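Local coordinates for protein N-ACETYLMURAMOYL-L-ALANINE AMIDASE CwlV (Paenibacillus polymyxa, PDB 1JWQ) that probably hydrolyses, through its zinc-binding catalytic domain, the amide bond between N-acetylmuramic acid and L-alanine in bacterial cell-wall peptidoglycan, at residues V75-H80 with D170-Y175; T92-Q97 with A103-M108; G144-A149 with A153-E158. All coordinates share one frame; numbering follows the deposited sequence.

Interaction 1: V75-H80 with D170-Y175. With ZN (zinc ion), chain B.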
ATOM      1  N   VAL A  75      -3.075  11.744   5.066  1.00 12.44           N
ATOM      2  CA  VAL A  75      -2.509  10.961   3.973  1.00 11.65           C
ATOM      3  C   VAL A  75      -3.314   9.687   3.793  1.00 11.14           C
ATOM      4  O   VAL A  75      -3.988   9.222   4.714  1.00  9.99           O
ATOM      5  CB  VAL A  75      -1.034  10.563   4.213  1.00 12.52           C
ATOM      6  CG1 VAL A  75      -0.165  11.807   4.277  1.00 14.27           C
ATOM      7  CG2 VAL A  75      -0.909   9.737   5.486  1.00 14.36           C
ATOM      8  N   PHE A  76      -3.232   9.128   2.593  1.00  9.85           N
ATOM      9  CA  PHE A  76      -3.934   7.903   2.255  1.00  9.51           C
ATOM     10  C   PHE A  76      -2.948   7.004   1.521  1.00  9.36           C
ATOM     11  O   PHE A  76      -2.274   7.439   0.593  1.00 11.13           O
ATOM     12  CB  PHE A  76      -5.135   8.235   1.367  1.00  9.51           C
ATOM     13  CG  PHE A  76      -5.912   7.035   0.897  1.00  9.25           C
ATOM     14  CD1 PHE A  76      -5.567   6.388  -0.286  1.00  9.75           C
ATOM     15  CD2 PHE A  76      -7.014   6.576   1.618  1.00 10.43           C
ATOM     16  CE1 PHE A  76      -6.311   5.303  -0.751  1.00  7.81           C
ATOM     17  CE2 PHE A  76      -7.766   5.492   1.165  1.00  9.47           C
ATOM     18  CZ  PHE A  76      -7.413   4.855  -0.024  1.00  9.67           C
ATOM     19  N   VAL A  77      -2.845   5.759   1.961  1.00  9.55           N
ATOM     20  CA  VAL A  77      -1.943   4.812   1.325  1.00  9.06           C
ATOM     21  C   VAL A  77      -2.697   3.529   1.034  1.00  7.40           C
ATOM     22  O   VAL A  77      -3.224   2.889   1.945  1.00  9.05           O
ATOM     23  CB  VAL A  77      -0.738   4.462   2.226  1.00  8.03           C
ATOM     24  CG1 VAL A  77       0.167   3.456   1.518  1.00 10.67           C
ATOM     25  CG2 VAL A  77       0.050   5.725   2.567  1.00  9.32           C
ATOM     26  N   SER A  78      -2.757   3.163  -0.240  1.00  8.41           N
ATOM     27  CA  SER A  78      -3.424   1.933  -0.635  1.00  6.91           C
ATOM     28  C   SER A  78      -2.320   0.930  -0.944  1.00  8.50           C
ATOM     29  O   SER A  78      -1.388   1.235  -1.687  1.00  9.92           O
ATOM     30  CB  SER A  78      -4.302   2.168  -1.864  1.00  7.92           C
ATOM     31  OG  SER A  78      -5.089   1.020  -2.130  1.00  8.68           O
ATOM     32  N   ILE A  79      -2.415  -0.253  -0.345  1.00  8.28           N
ATOM     33  CA  ILE A  79      -1.411  -1.290  -0.528  1.00  9.37           C
ATOM     34  C   ILE A  79      -1.924  -2.405  -1.428  1.00  8.33           C
ATOM     35  O   ILE A  79      -2.997  -2.965  -1.203  1.00 10.45           O
ATOM     36  CB  ILE A  79      -0.974  -1.875   0.830  1.00  9.52           C
ATOM     37  CG1 ILE A  79      -0.399  -0.760   1.712  1.00 11.30           C
ATOM     38  CG2 ILE A  79       0.070  -2.958   0.612  1.00 11.57           C
ATOM     39  CD1 ILE A  79       0.018  -1.227   3.106  1.00 11.15           C
ATOM     40  N   HIS A  80      -1.139  -2.707  -2.453  1.00  9.46           N
ATOM     41  CA  HIS A  80      -1.490  -3.718  -3.439  1.00  9.42           C
ATOM     42  C   HIS A  80      -0.290  -4.567  -3.842  1.00  9.94           C
ATOM     43  O   HIS A  80       0.846  -4.289  -3.463  1.00 10.36           O
ATOM     44  CB  HIS A  80      -2.036  -3.033  -4.696  1.00  8.41           C
ATOM     45  CG  HIS A  80      -3.384  -2.411  -4.515  1.00  9.48           C
ATOM     46  ND1 HIS A  80      -4.537  -2.986  -5.001  1.00  9.43           N
ATOM     47  CD2 HIS A  80      -3.763  -1.262  -3.907  1.00  6.20           C
ATOM     48  CE1 HIS A  80      -5.570  -2.220  -4.704  1.00 10.07           C
ATOM     49  NE2 HIS A  80      -5.128  -1.166  -4.040  1.00  8.83           N
ATOM     50  N   ASP A 170       7.856   4.384   7.609  1.00 13.74           N
ATOM     51  CA  ASP A 170       8.815   5.487   7.571  1.00 13.27           C
ATOM     52  C   ASP A 170       8.382   6.541   6.551  1.00 13.38           C
ATOM     53  O   ASP A 170       8.467   7.739   6.811  1.00 12.39           O
ATOM     54  CB  ASP A 170      10.215   4.974   7.223  1.00 12.56           C
ATOM     55  CG  ASP A 170      10.858   4.203   8.362  1.00 12.84           C
ATOM     56  OD1 ASP A 170      11.912   3.576   8.131  1.00 12.74           O
ATOM     57  OD2 ASP A 170      10.315   4.224   9.485  1.00 14.76           O
ATOM     58  N   GLY A 171       7.915   6.092   5.391  1.00 12.12           N
ATOM     59  CA  GLY A 171       7.469   7.027   4.373  1.00 12.16           C
ATOM     60  C   GLY A 171       6.401   7.958   4.921  1.00 11.59           C
ATOM     61  O   GLY A 171       6.415   9.162   4.667  1.00 12.65           O
ATOM     62  N   ILE A 172       5.473   7.397   5.688  1.00 11.64           N
ATOM     63  CA  ILE A 172       4.387   8.174   6.279  1.00 11.83           C
ATOM     64  C   ILE A 172       4.898   9.074   7.396  1.00 11.32           C
ATOM     65  O   ILE A 172       4.569  10.260   7.460  1.00 10.78           O
ATOM     66  CB  ILE A 172       3.301   7.238   6.844  1.00 11.83           C
ATOM     67  CG1 ILE A 172       2.613   6.508   5.688  1.00 11.68           C
ATOM     68  CG2 ILE A 172       2.300   8.032   7.677  1.00 10.69           C
ATOM     69  CD1 ILE A 172       1.810   5.291   6.111  1.00 10.50           C
ATOM     70  N   THR A 173       5.709   8.497   8.273  1.00 12.38           N
ATOM     71  CA  THR A 173       6.271   9.233   9.395  1.00 12.40           C
ATOM     72  C   THR A 173       7.136  10.396   8.925  1.00 13.50           C
ATOM     73  O   THR A 173       7.030  11.508   9.443  1.00 15.32           O
ATOM     74  CB  THR A 173       7.119   8.307  10.274  1.00 12.38           C
ATOM     75  OG1 THR A 173       6.300   7.231  10.744  1.00 13.52           O
ATOM     76  CG2 THR A 173       7.685   9.068  11.467  1.00 11.37           C
ATOM     77  N   GLU A 174       7.991  10.137   7.943  1.00 12.21           N
ATOM     78  CA  GLU A 174       8.868  11.175   7.418  1.00 13.61           C
ATOM     79  C   GLU A 174       8.077  12.276   6.732  1.00 14.00           C
ATOM     80  O   GLU A 174       8.333  13.454   6.957  1.00 13.58           O
ATOM     81  CB  GLU A 174       9.873  10.579   6.427  1.00 14.86           C
ATOM     82  CG  GLU A 174      10.900   9.645   7.045  1.00 12.63           C
ATOM     83  CD  GLU A 174      11.980  10.374   7.824  1.00 15.21           C
ATOM     84  OE1 GLU A 174      12.039  11.623   7.756  1.00 15.10           O
ATOM     85  OE2 GLU A 174      12.782   9.691   8.494  1.00 15.32           O
ATOM     86  N   TYR A 175       7.113  11.897   5.898  1.00 13.66           N
ATOM     87  CA  TYR A 175       6.314  12.891   5.189  1.00 13.55           C
ATOM     88  C   TYR A 175       5.509  13.768   6.136  1.00 14.14           C
ATOM     89  O   TYR A 175       5.435  14.985   5.955  1.00 15.80           O
ATOM     90  CB  TYR A 175       5.348  12.228   4.203  1.00 13.89           C
ATOM     91  CG  TYR A 175       4.560  13.246   3.404  1.00 13.31           C
ATOM     92  CD1 TYR A 175       5.184  14.022   2.428  1.00 16.72           C
ATOM     93  CD2 TYR A 175       3.207  13.471   3.660  1.00 15.09           C
ATOM     94  CE1 TYR A 175       4.480  15.003   1.723  1.00 16.17           C
ATOM     95  CE2 TYR A 175       2.492  14.450   2.963  1.00 15.09           C
ATOM     96  CZ  TYR A 175       3.139  15.210   1.997  1.00 17.00           C
ATOM     97  OH  TYR A 175       2.443  16.176   1.305  1.00 16.20           O
TER
HETATM   98 ZN    ZN B1001      -4.636  -4.667  -6.377  1.00 16.91          ZN
HETATM   99  O   HOH W   1      -3.139  -4.583  -7.734  1.00 13.11           O
HETATM  100  O   HOH W   2      -5.648  -3.403  -7.945  1.00 15.64           O

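Interaction 2: T92-Q97 with A103-M108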
ATOM      1  N   THR A  92       8.934  -3.100  -7.778  1.00 11.59           N
ATOM      2  CA  THR A  92       8.117  -2.279  -6.898  1.00 10.63           C
ATOM      3  C   THR A  92       7.771  -0.951  -7.571  1.00 11.11           C
ATOM      4  O   THR A  92       8.643  -0.290  -8.145  1.00 11.21           O
ATOM      5  CB  THR A  92       8.884  -1.996  -5.596  1.00 11.60           C
ATOM      6  OG1 THR A  92       9.195  -3.240  -4.957  1.00 10.43           O
ATOM      7  CG2 THR A  92       8.066  -1.130  -4.671  1.00 10.51           C
ATOM      8  N   GLU A  93       6.499  -0.560  -7.481  1.00 11.57           N
ATOM      9  CA  GLU A  93       6.027   0.685  -8.077  1.00 12.10           C
ATOM     10  C   GLU A  93       5.179   1.491  -7.086  1.00 10.60           C
ATOM     11  O   GLU A  93       4.451   0.916  -6.259  1.00 11.35           O
ATOM     12  CB  GLU A  93       5.187   0.380  -9.325  1.00 16.08           C
ATOM     13  CG  GLU A  93       5.644  -0.859 -10.096  1.00 22.44           C
ATOM     14  CD  GLU A  93       4.692  -1.261 -11.216  1.00 26.33           C
ATOM     15  OE1 GLU A  93       3.476  -0.969 -11.119  1.00 25.42           O
ATOM     16  OE2 GLU A  93       5.151  -1.890 -12.201  1.00 28.89           O
ATOM     17  N   THR A  94       5.275   2.817  -7.190  1.00 10.58           N
ATOM     18  CA  THR A  94       4.524   3.734  -6.340  1.00  9.65           C
ATOM     19  C   THR A  94       3.746   4.626  -7.287  1.00  9.93           C
ATOM     20  O   THR A  94       4.330   5.203  -8.196  1.00 11.80           O
ATOM     21  CB  THR A  94       5.444   4.610  -5.497  1.00 10.33           C
ATOM     22  OG1 THR A  94       6.168   3.788  -4.572  1.00 11.25           O
ATOM     23  CG2 THR A  94       4.610   5.640  -4.730  1.00 12.73           C
ATOM     24  N   TYR A  95       2.435   4.713  -7.089  1.00 10.67           N
ATOM     25  CA  TYR A  95       1.573   5.524  -7.945  1.00 10.33           C
ATOM     26  C   TYR A  95       0.940   6.726  -7.256  1.00 10.84           C
ATOM     27  O   TYR A  95       0.617   6.682  -6.070  1.00 11.52           O
ATOM     28  CB  TYR A  95       0.427   4.679  -8.496  1.00 11.00           C
ATOM     29  CG  TYR A  95       0.841   3.613  -9.467  1.00 12.37           C
ATOM     30  CD1 TYR A  95       1.194   2.337  -9.033  1.00 12.37           C
ATOM     31  CD2 TYR A  95       0.866   3.880 -10.833  1.00 13.03           C
ATOM     32  CE1 TYR A  95       1.557   1.347  -9.943  1.00 12.93           C
ATOM     33  CE2 TYR A  95       1.225   2.905 -11.747  1.00 12.29           C
ATOM     34  CZ  TYR A  95       1.567   1.643 -11.299  1.00 12.73           C
ATOM     35  OH  TYR A  95       1.897   0.672 -12.214  1.00 14.51           O
ATOM     36  N   TYR A  96       0.746   7.791  -8.028  1.00  9.90           N
ATOM     37  CA  TYR A  96       0.088   9.003  -7.555  1.00 10.38           C
ATOM     38  C   TYR A  96      -0.835   9.352  -8.723  1.00  9.78           C
ATOM     39  O   TYR A  96      -0.627   8.860  -9.836  1.00 10.50           O
ATOM     40  CB  TYR A  96       1.089  10.147  -7.346  1.00 10.11           C
ATOM     41  CG  TYR A  96       1.586  10.743  -8.644  1.00 11.44           C
ATOM     42  CD1 TYR A  96       2.618  10.141  -9.363  1.00 12.70           C
ATOM     43  CD2 TYR A  96       0.969  11.867  -9.197  1.00 13.50           C
ATOM     44  CE1 TYR A  96       3.019  10.642 -10.603  1.00 12.92           C
ATOM     45  CE2 TYR A  96       1.359  12.371 -10.430  1.00 14.55           C
ATOM     46  CZ  TYR A  96       2.383  11.751 -11.127  1.00 16.05           C
ATOM     47  OH  TYR A  96       2.758  12.239 -12.353  1.00 18.93           O
ATOM     48  N   GLN A  97      -1.847  10.179  -8.486  1.00 10.36           N
ATOM     49  CA  GLN A  97      -2.754  10.577  -9.566  1.00  9.71           C
ATOM     50  C   GLN A  97      -2.891  12.089  -9.614  1.00  8.51           C
ATOM     51  O   GLN A  97      -3.125  12.663 -10.676  1.00 11.00           O
ATOM     52  CB  GLN A  97      -4.139   9.940  -9.389  1.00 10.41           C
ATOM     53  CG  GLN A  97      -5.054  10.008 -10.627  1.00  9.69           C
ATOM     54  CD  GLN A  97      -5.777  11.340 -10.799  1.00 12.34           C
ATOM     55  OE1 GLN A  97      -6.195  11.972  -9.826  1.00 11.46           O
ATOM     56  NE2 GLN A  97      -5.955  11.757 -12.050  1.00 10.16           N
ATOM     57  N   ALA A 103       4.624  14.920  -3.807  1.00 11.30           N
ATOM     58  CA  ALA A 103       5.620  15.079  -2.749  1.00 12.05           C
ATOM     59  C   ALA A 103       5.603  13.856  -1.849  1.00 11.58           C
ATOM     60  O   ALA A 103       6.646  13.308  -1.501  1.00 13.15           O
ATOM     61  CB  ALA A 103       5.331  16.332  -1.932  1.00 11.69           C
ATOM     62  N   PHE A 104       4.403  13.431  -1.478  1.00 11.54           N
ATOM     63  CA  PHE A 104       4.242  12.267  -0.624  1.00 11.95           C
ATOM     64  C   PHE A 104       4.744  11.018  -1.353  1.00 10.98           C
ATOM     65  O   PHE A 104       5.430  10.189  -0.765  1.00 11.97           O
ATOM     66  CB  PHE A 104       2.769  12.129  -0.227  1.00 11.29           C
ATOM     67  CG  PHE A 104       2.468  10.927   0.631  1.00 10.24           C
ATOM     68  CD1 PHE A 104       3.377  10.481   1.589  1.00 10.46           C
ATOM     69  CD2 PHE A 104       1.255  10.267   0.501  1.00  8.93           C
ATOM     70  CE1 PHE A 104       3.071   9.385   2.408  1.00  9.49           C
ATOM     71  CE2 PHE A 104       0.936   9.176   1.311  1.00 10.79           C
ATOM     72  CZ  PHE A 104       1.849   8.734   2.268  1.00  8.62           C
ATOM     73  N   ALA A 105       4.413  10.879  -2.632  1.00 10.50           N
ATOM     74  CA  ALA A 105       4.879   9.714  -3.383  1.00 10.68           C
ATOM     75  C   ALA A 105       6.410   9.671  -3.377  1.00 10.83           C
ATOM     76  O   ALA A 105       7.010   8.611  -3.206  1.00 10.40           O
ATOM     77  CB  ALA A 105       4.361   9.760  -4.820  1.00 11.46           C
ATOM     78  N   ASN A 106       7.039  10.829  -3.556  1.00 12.46           N
ATOM     79  CA  ASN A 106       8.499  10.900  -3.557  1.00 13.85           C
ATOM     80  C   ASN A 106       9.076  10.457  -2.215  1.00 13.31           C
ATOM     81  O   ASN A 106       9.996   9.643  -2.168  1.00 15.33           O
ATOM     82  CB  ASN A 106       8.977  12.325  -3.868  1.00 15.64           C
ATOM     83  CG  ASN A 106       8.713  12.730  -5.309  1.00 21.93           C
ATOM     84  OD1 ASN A 106       8.942  11.955  -6.235  1.00 23.48           O
ATOM     85  ND2 ASN A 106       8.248  13.960  -5.505  1.00 26.30           N
ATOM     86  N   VAL A 107       8.543  10.994  -1.122  1.00 12.45           N
ATOM     87  CA  VAL A 107       9.039  10.619   0.199  1.00 12.78           C
ATOM     88  C   VAL A 107       8.749   9.143   0.454  1.00 12.54           C
ATOM     89  O   VAL A 107       9.631   8.392   0.868  1.00 12.55           O
ATOM     90  CB  VAL A 107       8.398  11.486   1.312  1.00 12.53           C
ATOM     91  CG1 VAL A 107       8.854  11.009   2.695  1.00 13.51           C
ATOM     92  CG2 VAL A 107       8.790  12.948   1.110  1.00 13.78           C
ATOM     93  N   MET A 108       7.515   8.721   0.195  1.00 11.02           N
ATOM     94  CA  MET A 108       7.154   7.322   0.407  1.00 11.67           C
ATOM     95  C   MET A 108       8.093   6.381  -0.347  1.00 11.48           C
ATOM     96  O   MET A 108       8.647   5.447   0.230  1.00 11.67           O
ATOM     97  CB  MET A 108       5.711   7.067  -0.040  1.00 11.65           C
ATOM     98  CG  MET A 108       5.304   5.601  -0.009  1.00 11.87           C
ATOM     99  SD  MET A 108       5.455   4.860   1.637  1.00 11.24           S
ATOM    100  CE  MET A 108       3.923   5.414   2.364  1.00 11.01           C
TER

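Interaction 3: G144-A149 with A153-E158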
ATOM      1  N   GLY A 144       5.029  -5.720  -5.258  1.00 11.01           N
ATOM      2  CA  GLY A 144       5.773  -6.630  -6.107  1.00 11.00           C
ATOM      3  C   GLY A 144       4.803  -7.414  -6.966  1.00 10.95           C
ATOM      4  O   GLY A 144       3.590  -7.245  -6.834  1.00 11.75           O
ATOM      5  N   TYR A 145       5.324  -8.276  -7.835  1.00 10.28           N
ATOM      6  CA  TYR A 145       4.480  -9.071  -8.729  1.00 11.15           C
ATOM      7  C   TYR A 145       4.209 -10.480  -8.235  1.00 12.20           C
ATOM      8  O   TYR A 145       5.133 -11.252  -7.991  1.00 12.36           O
ATOM      9  CB  TYR A 145       5.116  -9.138 -10.123  1.00 11.74           C
ATOM     10  CG  TYR A 145       4.950  -7.864 -10.907  1.00 11.79           C
ATOM     11  CD1 TYR A 145       4.020  -7.778 -11.942  1.00 11.39           C
ATOM     12  CD2 TYR A 145       5.690  -6.726 -10.582  1.00 12.57           C
ATOM     13  CE1 TYR A 145       3.826  -6.584 -12.638  1.00 11.71           C
ATOM     14  CE2 TYR A 145       5.503  -5.529 -11.264  1.00 12.65           C
ATOM     15  CZ  TYR A 145       4.572  -5.465 -12.289  1.00 12.89           C
ATOM     16  OH  TYR A 145       4.394  -4.278 -12.959  1.00 13.89           O
ATOM     17  N   LEU A 146       2.928 -10.809  -8.100  1.00 12.46           N
ATOM     18  CA  LEU A 146       2.513 -12.128  -7.649  1.00 14.29           C
ATOM     19  C   LEU A 146       2.535 -13.110  -8.814  1.00 13.47           C
ATOM     20  O   LEU A 146       2.350 -14.310  -8.626  1.00 14.01           O
ATOM     21  CB  LEU A 146       1.099 -12.067  -7.070  1.00 14.03           C
ATOM     22  CG  LEU A 146       0.952 -11.175  -5.836  1.00 16.17           C
ATOM     23  CD1 LEU A 146      -0.491 -11.204  -5.346  1.00 16.39           C
ATOM     24  CD2 LEU A 146       1.894 -11.667  -4.744  1.00 17.49           C
ATOM     25  N   SER A 147       2.750 -12.580 -10.014  1.00 14.41           N
ATOM     26  CA  SER A 147       2.794 -13.388 -11.230  1.00 15.56           C
ATOM     27  C   SER A 147       4.182 -13.974 -11.484  1.00 15.09           C
ATOM     28  O   SER A 147       4.374 -14.768 -12.407  1.00 16.22           O
ATOM     29  CB  SER A 147       2.350 -12.540 -12.429  1.00 14.39           C
ATOM     30  OG  SER A 147       2.883 -11.232 -12.350  1.00 15.87           O
ATOM     31  N   ASN A 148       5.149 -13.566 -10.668  1.00 16.16           N
ATOM     32  CA  ASN A 148       6.516 -14.062 -10.768  1.00 17.15           C
ATOM     33  C   ASN A 148       6.702 -15.032  -9.604  1.00 17.31           C
ATOM     34  O   ASN A 148       6.461 -14.680  -8.454  1.00 16.93           O
ATOM     35  CB  ASN A 148       7.514 -12.902 -10.675  1.00 17.26           C
ATOM     36  CG  ASN A 148       8.957 -13.367 -10.613  1.00 19.01           C
ATOM     37  OD1 ASN A 148       9.450 -13.758  -9.555  1.00 17.75           O
ATOM     38  ND2 ASN A 148       9.640 -13.335 -11.753  1.00 20.21           N
ATOM     39  N   ALA A 149       7.114 -16.257  -9.911  1.00 17.82           N
ATOM     40  CA  ALA A 149       7.292 -17.285  -8.890  1.00 17.89           C
ATOM     41  C   ALA A 149       8.148 -16.869  -7.698  1.00 15.79           C
ATOM     42  O   ALA A 149       7.724 -16.998  -6.548  1.00 16.86           O
ATOM     43  CB  ALA A 149       7.866 -18.550  -9.520  1.00 17.34           C
ATOM     44  N   ALA A 153       6.750 -15.619  -3.756  1.00 16.55           N
ATOM     45  CA  ALA A 153       7.237 -16.252  -2.532  1.00 17.28           C
ATOM     46  C   ALA A 153       7.786 -15.187  -1.589  1.00 16.01           C
ATOM     47  O   ALA A 153       7.526 -15.208  -0.384  1.00 16.88           O
ATOM     48  CB  ALA A 153       8.329 -17.267  -2.865  1.00 16.48           C
ATOM     49  N   THR A 154       8.542 -14.252  -2.148  1.00 16.01           N
ATOM     50  CA  THR A 154       9.129 -13.173  -1.369  1.00 16.16           C
ATOM     51  C   THR A 154       8.064 -12.295  -0.718  1.00 15.63           C
ATOM     52  O   THR A 154       8.171 -11.958   0.459  1.00 15.20           O
ATOM     53  CB  THR A 154      10.034 -12.294  -2.252  1.00 17.99           C
ATOM     54  OG1 THR A 154      11.150 -13.069  -2.708  1.00 20.21           O
ATOM     55  CG2 THR A 154      10.540 -11.092  -1.474  1.00 19.26           C
ATOM     56  N   LEU A 155       7.036 -11.922  -1.476  1.00 15.09           N
ATOM     57  CA  LEU A 155       5.986 -11.076  -0.922  1.00 14.58           C
ATOM     58  C   LEU A 155       5.259 -11.746   0.238  1.00 15.81           C
ATOM     59  O   LEU A 155       4.745 -11.066   1.126  1.00 15.25           O
ATOM     60  CB  LEU A 155       4.982 -10.663  -2.007  1.00 14.52           C
ATOM     61  CG  LEU A 155       5.170  -9.226  -2.519  1.00 15.81           C
ATOM     62  CD1 LEU A 155       6.524  -9.097  -3.206  1.00 18.96           C
ATOM     63  CD2 LEU A 155       4.046  -8.862  -3.479  1.00 17.29           C
ATOM     64  N   PHE A 156       5.214 -13.075   0.238  1.00 16.29           N
ATOM     65  CA  PHE A 156       4.553 -13.776   1.328  1.00 17.07           C
ATOM     66  C   PHE A 156       5.527 -14.263   2.388  1.00 17.65           C
ATOM     67  O   PHE A 156       5.188 -15.103   3.219  1.00 18.95           O
ATOM     68  CB  PHE A 156       3.698 -14.928   0.802  1.00 17.24           C
ATOM     69  CG  PHE A 156       2.378 -14.478   0.250  1.00 17.44           C
ATOM     70  CD1 PHE A 156       2.284 -13.966  -1.037  1.00 17.30           C
ATOM     71  CD2 PHE A 156       1.240 -14.499   1.046  1.00 19.40           C
ATOM     72  CE1 PHE A 156       1.072 -13.474  -1.524  1.00 16.53           C
ATOM     73  CE2 PHE A 156       0.023 -14.011   0.571  1.00 19.19           C
ATOM     74  CZ  PHE A 156      -0.059 -13.497  -0.715  1.00 18.80           C
ATOM     75  N   ASP A 157       6.738 -13.719   2.354  1.00 19.19           N
ATOM     76  CA  ASP A 157       7.757 -14.056   3.339  1.00 20.57           C
ATOM     77  C   ASP A 157       7.587 -13.074   4.496  1.00 20.31           C
ATOM     78  O   ASP A 157       7.552 -11.860   4.291  1.00 17.62           O
ATOM     79  CB  ASP A 157       9.157 -13.925   2.731  1.00 22.11           C
ATOM     80  CG  ASP A 157      10.262 -14.161   3.750  1.00 25.52           C
ATOM     81  OD1 ASP A 157      10.590 -13.227   4.515  1.00 24.43           O
ATOM     82  OD2 ASP A 157      10.797 -15.287   3.791  1.00 26.99           O
ATOM     83  N   GLU A 158       7.474 -13.603   5.709  1.00 20.42           N
ATOM     84  CA  GLU A 158       7.285 -12.769   6.890  1.00 23.52           C
ATOM     85  C   GLU A 158       8.318 -11.678   7.101  1.00 21.94           C
ATOM     86  O   GLU A 158       7.962 -10.540   7.404  1.00 20.81           O
ATOM     87  CB  GLU A 158       7.200 -13.642   8.145  1.00 27.87           C
ATOM     88  CG  GLU A 158       5.776 -13.999   8.502  1.00 34.92           C
ATOM     89  CD  GLU A 158       4.919 -12.761   8.690  1.00 37.89           C
ATOM     90  OE1 GLU A 158       4.676 -12.363   9.852  1.00 38.94           O
ATOM     91  OE2 GLU A 158       4.501 -12.178   7.667  1.00 42.48           O
TER

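Interaction 1: V75-H80 with D170-Y175
V75 and V77 of the strand 75-80 meet I172 and Y175 of the helix 170-175 in a wholly apolar contact, the two segment axes running nearly antiparallel (166°) and 10.5 Å apart at their closest. V75 can be followed outward from its CB, which points at the helix and splits into two branches. CG1 lies anti to the carbonyl carbon (chi1 -64°) and slides past the Y175 ring, 3.8 Å from Y175 CD2 and a little farther from CE2, an oblique approach to the ring. CG2 turns instead to I172 and stops 4.2 Å from I172 CG2. The two branches thus serve two residues almost one helical turn apart. Two places on, V77 CG2 and I172 meet tip to tip, V77 CG2 lying 4.0 Å from I172 CD1. I172 so spans both valines, CG2 on V75 and CD1 on V77. No hydrogen bond crosses; F104 of helix 102-116 packs on both valines and on the Y175 ring. H80 ends the same strand segment, its ND1 2.2 Å from the zinc, whose other ligands are H10, E26 and two waters. H80 NE2 makes a weak hydrogen bond to S78 OG, 2.9 Å away, which also hydrogen-bonds D7. A helix packed on one face of the sheet, with a metal ligand near the C-terminal end of a central strand, is characteristic of the open alpha-beta-alpha fold of this zinc amidase domain.

Interaction 2: T92-Q97 with A103-M108
The beta-alpha-beta unit made of strand 92-96, helix 102-116 and strand 120-125 has its first strand and its helix pressed together here, with T94 and Y96 facing A105. The small A105 lets the backbones come near, the CA atoms of Y96 and A105 being 6.4 Å apart. A105 CB touches two strand side chains, 4.1 Å from T94 CG2 and 4.2 Å from Y96 CB. In T94 a chi1 of -65° sets OG1 beside the backbone N and leaves CG2 anti to it, which carries the methyl onto A105; the same methyl comes equally near A105 O. The hydroxyl takes the other branch and pairs with H109 ND1, one turn farther along the helix, so T94 gives the helix an apolar and a polar grip at once. Y96 contributes its CB alone: with CG between the backbone N and the carbonyl carbon (chi1 73°), the ring leads away from the helix. No hydrogen bond joins the two segments. On the other face of the strand, Y95 OH donates to E93 OE1 over 2.5 Å, reaching it from above the carboxylate plane, 41° out of it. E93 OE2 is engaged separately, in a salt bridge with R121. The helix is wedged among several elements: A105 also touches I123 of strand 120-125 and V139 of strand 138-145, while the end of M108 leads away from strand 92-96 and packs on V77 of strand 75-82 and on I168 and I172 of helix 158-176.

Interaction 3: G144-A149 with A153-E158
The strand ending at Y145 gives way to a type I beta turn from Y145 to N148 and then to helix 149-155, whose last turn folds back so that the CA atoms of G144 and L155 lie 6.8 Å apart. At the start of this return A153 N donates to A149 O over 3.3 Å, a long but fairly straight helical bond (165° at the hydrogen). L155 points back at the strand and grips it with both methyls: CD1 packs against G144 CA, and CD2 lies 3.7 Å from G144 N and close to G144 O. L155 thus packs directly on the G144 backbone, which has no side chain in the way. L146 reaches the same place from the turn. Its CG stands anti to the carbonyl carbon, beside the backbone N (chi1 -62°); with CD1 continuing the extended chain (chi2 -180°), CD2 is the side branch that meets two partners, 3.8 Å from L155 CD2 and 3.8 Å from F156 CE1. L146 crosses each of these side chains at about a right angle, and its methyl meets F156 at the ring edge, near the ring plane. F29 of helix 26-42 covers L155 and F156 from outside the two segments. Polar groups hold the ends: N148, the N-cap of helix 149-155, accepts from E151 N through OD1, while E151 OE1 receives Y145 N, so that E151 bonds to both ends of the turn. L146 also packs on the zinc ligand E26; the L146 side chain itself stays about 8 Å from the metal. Methyl groups and a ring edge thus make the inner part of the contact, and backbone and capping bonds fix the turn around it.

How the interactions relate
All three contacts reach the same mixed sheet. Interactions 1 and 2, with centres 9 Å apart, share one core through F104, whose CZ lies 3.5 Å from V77 CG2 and whose CD1 lies 3.5 Å from Y175 CG. The centre of interaction 3 lies 21 Å from each of theirs, across the chain's centre from interaction 1. A probable hydrogen bond of 2.6 Å between E93 OE2 and Y145 OH links it to interaction 2 across neighbouring strands. The zinc site draws on both regions: interaction 1 supplies H80, and L146 of interaction 3 packs on E26, whereas the T94 side chain of interaction 2 stays about 14 Å from the metal.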